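NAD-dependent dehydrogenase (Rhizobium meliloti, PDB 4Z0P) catalyses the NADPH-dependent reduction of glyoxylate and hydroxypyruvate, as a member of the D-2-hydroxyacid dehydrogenase family. Local coordinates at residues 186-198 / 215-229. Sequence-based numbering, arbitrary orientation.
Sequences GLDAFLGRTDFLV and LFAKLSRNGPFGAPV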
# COMPACT_ATOMS: atom_id res chain seq x y z
N GLY A 186 -15.42 -15.63 -20.02
CA GLY A 186 -15.81 -14.35 -19.44
C GLY A 186 -14.78 -13.25 -19.53
O GLY A 186 -14.98 -12.18 -18.95
N LEU A 187 -13.68 -13.47 -20.25
CA LEU A 187 -12.58 -12.47 -20.28
C LEU A 187 -13.06 -11.07 -20.66
O LEU A 187 -12.75 -10.09 -19.96
CB LEU A 187 -11.49 -12.92 -21.26
CG LEU A 187 -10.28 -11.97 -21.38
CD1 LEU A 187 -9.54 -11.72 -20.07
CD2 LEU A 187 -9.32 -12.53 -22.41
N ASP A 188 -13.80 -10.97 -21.76
CA ASP A 188 -14.23 -9.64 -22.23
C ASP A 188 -15.13 -8.90 -21.24
O ASP A 188 -14.98 -7.67 -21.05
CB ASP A 188 -14.83 -9.72 -23.64
CG ASP A 188 -13.74 -9.88 -24.72
OD1 ASP A 188 -12.53 -10.01 -24.41
OD2 ASP A 188 -14.11 -9.87 -25.90
N ALA A 189 -16.05 -9.62 -20.59
CA ALA A 189 -16.92 -9.00 -19.59
C ALA A 189 -16.08 -8.53 -18.39
O ALA A 189 -16.29 -7.42 -17.86
CB ALA A 189 -17.98 -9.99 -19.15
N PHE A 190 -15.14 -9.37 -17.98
CA PHE A 190 -14.19 -9.04 -16.92
C PHE A 190 -13.36 -7.80 -17.25
O PHE A 190 -13.28 -6.89 -16.44
CB PHE A 190 -13.32 -10.28 -16.60
CG PHE A 190 -12.01 -9.99 -15.93
CD1 PHE A 190 -10.89 -9.71 -16.68
CD2 PHE A 190 -11.88 -10.06 -14.55
CE1 PHE A 190 -9.67 -9.44 -16.06
CE2 PHE A 190 -10.65 -9.82 -13.93
CZ PHE A 190 -9.55 -9.50 -14.69
N LEU A 191 -12.78 -7.74 -18.45
CA LEU A 191 -11.96 -6.59 -18.84
C LEU A 191 -12.76 -5.30 -18.84
O LEU A 191 -12.29 -4.27 -18.35
CB LEU A 191 -11.35 -6.81 -20.23
CG LEU A 191 -10.33 -7.93 -20.34
CD1 LEU A 191 -10.03 -8.23 -21.80
CD2 LEU A 191 -9.03 -7.59 -19.60
N GLY A 192 -13.99 -5.34 -19.35
CA GLY A 192 -14.82 -4.15 -19.45
C GLY A 192 -15.21 -3.54 -18.11
O GLY A 192 -15.57 -2.37 -18.06
N ARG A 193 -15.12 -4.32 -17.04
CA ARG A 193 -15.35 -3.84 -15.67
C ARG A 193 -14.09 -3.38 -14.95
O ARG A 193 -14.19 -2.78 -13.88
CB ARG A 193 -15.95 -4.95 -14.83
CG ARG A 193 -17.35 -5.34 -15.22
CD ARG A 193 -17.85 -6.43 -14.28
NE ARG A 193 -17.97 -5.95 -12.90
CZ ARG A 193 -18.25 -6.71 -11.85
NH1 ARG A 193 -18.43 -8.02 -11.98
NH2 ARG A 193 -18.36 -6.17 -10.65
N THR A 194 -12.91 -3.64 -15.52
CA THR A 194 -11.66 -3.50 -14.80
C THR A 194 -11.04 -2.13 -15.02
O THR A 194 -10.79 -1.75 -16.15
CB THR A 194 -10.68 -4.61 -15.20
OG1 THR A 194 -11.22 -5.86 -14.75
CG2 THR A 194 -9.31 -4.39 -14.56
N ASP A 195 -10.76 -1.43 -13.93
CA ASP A 195 -10.00 -0.17 -13.96
C ASP A 195 -8.50 -0.38 -13.79
O ASP A 195 -7.71 0.26 -14.48
CB ASP A 195 -10.48 0.77 -12.84
CG ASP A 195 -11.97 1.08 -12.91
OD1 ASP A 195 -12.45 1.47 -14.00
OD2 ASP A 195 -12.69 0.94 -11.85
N PHE A 196 -8.11 -1.19 -12.82
CA PHE A 196 -6.70 -1.56 -12.59
C PHE A 196 -6.58 -3.05 -12.89
O PHE A 196 -7.11 -3.87 -12.15
CB PHE A 196 -6.26 -1.37 -11.13
CG PHE A 196 -6.18 0.07 -10.63
CD1 PHE A 196 -6.52 1.18 -11.39
CD2 PHE A 196 -5.77 0.28 -9.31
CE1 PHE A 196 -6.42 2.47 -10.86
CE2 PHE A 196 -5.69 1.56 -8.77
CZ PHE A 196 -6.02 2.65 -9.55
N LEU A 197 -5.84 -3.38 -13.96
CA LEU A 197 -5.61 -4.77 -14.33
C LEU A 197 -4.33 -5.26 -13.69
O LEU A 197 -3.28 -4.66 -13.91
CB LEU A 197 -5.49 -4.89 -15.85
CG LEU A 197 -5.23 -6.31 -16.38
CD1 LEU A 197 -6.38 -7.23 -16.05
CD2 LEU A 197 -5.01 -6.29 -17.88
N VAL A 198 -4.41 -6.37 -12.96
CA VAL A 198 -3.25 -6.99 -12.31
C VAL A 198 -3.01 -8.36 -12.93
O VAL A 198 -3.89 -9.22 -12.91
CB VAL A 198 -3.48 -7.18 -10.80
CG1 VAL A 198 -2.32 -7.94 -10.14
CG2 VAL A 198 -3.61 -5.81 -10.12
N LEU A 215 -6.25 -6.04 -25.86
CA LEU A 215 -6.72 -6.27 -24.48
C LEU A 215 -6.83 -4.99 -23.69
O LEU A 215 -7.84 -4.76 -23.03
CB LEU A 215 -5.80 -7.28 -23.78
CG LEU A 215 -6.23 -7.63 -22.35
CD1 LEU A 215 -6.00 -9.09 -22.01
CD2 LEU A 215 -5.52 -6.76 -21.34
N PHE A 216 -5.81 -4.12 -23.78
CA PHE A 216 -5.85 -2.84 -23.05
C PHE A 216 -7.03 -1.96 -23.51
O PHE A 216 -7.64 -1.27 -22.67
CB PHE A 216 -4.54 -2.06 -23.22
CG PHE A 216 -3.29 -2.81 -22.77
CD1 PHE A 216 -3.29 -3.58 -21.60
CD2 PHE A 216 -2.13 -2.76 -23.52
CE1 PHE A 216 -2.16 -4.27 -21.19
CE2 PHE A 216 -0.99 -3.45 -23.12
CZ PHE A 216 -1.01 -4.22 -21.97
N ALA A 217 -7.36 -2.02 -24.80
CA ALA A 217 -8.52 -1.31 -25.36
C ALA A 217 -9.89 -1.78 -24.83
O ALA A 217 -10.87 -1.05 -24.97
CB ALA A 217 -8.50 -1.38 -26.87
N LYS A 218 -9.95 -2.98 -24.25
CA LYS A 218 -11.17 -3.51 -23.67
C LYS A 218 -11.34 -3.19 -22.19
O LYS A 218 -12.42 -3.39 -21.64
CB LYS A 218 -11.26 -5.03 -23.89
CG LYS A 218 -11.44 -5.41 -25.35
CD LYS A 218 -11.49 -6.93 -25.45
CE LYS A 218 -11.62 -7.41 -26.89
NZ LYS A 218 -10.28 -7.65 -27.49
N LEU A 219 -10.31 -2.65 -21.55
CA LEU A 219 -10.40 -2.25 -20.14
C LEU A 219 -11.34 -1.07 -19.96
O LEU A 219 -11.61 -0.32 -20.90
CB LEU A 219 -9.01 -1.93 -19.60
CG LEU A 219 -8.07 -3.14 -19.49
CD1 LEU A 219 -6.63 -2.73 -19.16
CD2 LEU A 219 -8.57 -4.10 -18.41
N SER A 220 -11.89 -0.95 -18.77
CA SER A 220 -12.84 0.11 -18.49
C SER A 220 -12.25 1.51 -18.63
O SER A 220 -11.14 1.79 -18.16
CB SER A 220 -13.41 -0.03 -17.08
OG SER A 220 -14.48 0.90 -16.94
N ARG A 221 -13.04 2.40 -19.23
CA ARG A 221 -12.76 3.85 -19.20
C ARG A 221 -13.73 4.59 -18.31
O ARG A 221 -13.72 5.81 -18.29
CB ARG A 221 -12.79 4.42 -20.60
CG ARG A 221 -12.07 3.48 -21.56
CD ARG A 221 -11.48 4.17 -22.74
NE ARG A 221 -10.41 5.06 -22.31
CZ ARG A 221 -9.13 4.74 -22.15
NH1 ARG A 221 -8.31 5.72 -21.78
NH2 ARG A 221 -8.64 3.51 -22.38
N ASN A 222 -14.54 3.85 -17.56
CA ASN A 222 -15.61 4.40 -16.73
C ASN A 222 -15.21 4.66 -15.29
O ASN A 222 -16.04 5.12 -14.51
CB ASN A 222 -16.82 3.45 -16.76
CG ASN A 222 -17.44 3.37 -18.14
OD1 ASN A 222 -17.52 4.37 -18.84
ND2 ASN A 222 -17.86 2.18 -18.55
N GLY A 223 -13.95 4.38 -14.94
CA GLY A 223 -13.49 4.56 -13.58
C GLY A 223 -13.14 6.00 -13.32
O GLY A 223 -13.24 6.86 -14.20
N PRO A 224 -12.69 6.28 -12.09
CA PRO A 224 -12.53 7.68 -11.64
C PRO A 224 -11.44 8.45 -12.38
O PRO A 224 -11.47 9.67 -12.38
CB PRO A 224 -12.22 7.57 -10.14
CG PRO A 224 -12.04 6.13 -9.84
CD PRO A 224 -12.46 5.30 -11.01
N PHE A 225 -10.50 7.76 -13.02
CA PHE A 225 -9.44 8.42 -13.76
C PHE A 225 -9.72 8.45 -15.27
O PHE A 225 -8.95 9.04 -16.01
CB PHE A 225 -8.13 7.71 -13.49
CG PHE A 225 -7.79 7.66 -12.03
CD1 PHE A 225 -7.54 8.83 -11.34
CD2 PHE A 225 -7.81 6.46 -11.34
CE1 PHE A 225 -7.25 8.80 -9.97
CE2 PHE A 225 -7.54 6.42 -9.98
CZ PHE A 225 -7.26 7.59 -9.30
N GLY A 226 -10.78 7.80 -15.71
CA GLY A 226 -11.13 7.79 -17.13
C GLY A 226 -10.24 6.97 -18.04
O GLY A 226 -10.39 7.02 -19.25
N ALA A 227 -9.30 6.23 -17.46
CA ALA A 227 -8.35 5.44 -18.22
C ALA A 227 -7.81 4.35 -17.30
O ALA A 227 -7.57 4.61 -16.13
CB ALA A 227 -7.19 6.31 -18.72
N PRO A 228 -7.63 3.15 -17.82
CA PRO A 228 -7.16 2.05 -16.99
C PRO A 228 -5.65 2.07 -16.73
O PRO A 228 -4.89 2.73 -17.44
CB PRO A 228 -7.56 0.82 -17.83
CG PRO A 228 -7.42 1.31 -19.24
CD PRO A 228 -7.92 2.71 -19.20
N VAL A 229 -5.23 1.28 -15.74
CA VAL A 229 -3.85 1.01 -15.38
C VAL A 229 -3.52 -0.47 -15.55
O VAL A 229 -4.37 -1.33 -15.28
CB VAL A 229 -3.63 1.43 -13.91
CG1 VAL A 229 -2.26 1.04 -13.38
CG2 VAL A 229 -3.81 2.94 -13.82
O HOH W 1 -10.59 -10.86 -26.22
O HOH W 2 -17.37 -0.48 -16.84
O HOH W 3 -11.38 3.28 -15.78
O HOH W 4 -15.09 1.20 -14.40
O HOH W 5 -7.78 3.52 -13.68
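Leu191, Leu197, Leu215 and Leu219 interlock in the tight half of this contact, a compact example of how a Rossmann-type fold packs helix, loop and strand through aliphatic branches. Leu191 crosses Leu215 at about a right angle, both its methyls reach Leu215 CG, and its CD2 also meets Leu219 CD2 at 3.7 Å. From the strand, Leu197 turns CG away from its backbone N (chi1 180°), which brings its CD2 to 3.5 Å from Leu215 CD2. Replacing Leu215 with alanine would probably open a gap between Leu191 and Leu197, leaving their methyls freer to turn. Backbone bonds fix the register: Ser220 N gives to Thr194 O, while parallel pairing carries Val229 N to Asp195 O and Leu197 N to Val229 O (2.8 Å). Beside Val229, the Phe196 ring brings CD1 to 3.8 Å from Val229 CB. Asp195 is buried too: two waters join its OD1 to Ser220, one also reaching Gly223, while OD2 accepts from Thr142 N.

The looser, exposed side belongs to Asp188 and Lys218. Lys218 lays CD and CE against the Asp188 carboxylate, yet Asp188 OD1 and Lys218 NZ stay 4.5 Å apart; a water donates to Asp188 OD1 and takes a weak bond from Lys218 NZ.

The contact joins elements of the beta-alpha-beta unit formed by strand 196-199, helix 213-216 and strand 229-232. Helix 187-193 packs on strands 142-146 and 165-169, and helix 97-115 touches Phe196 and Val229.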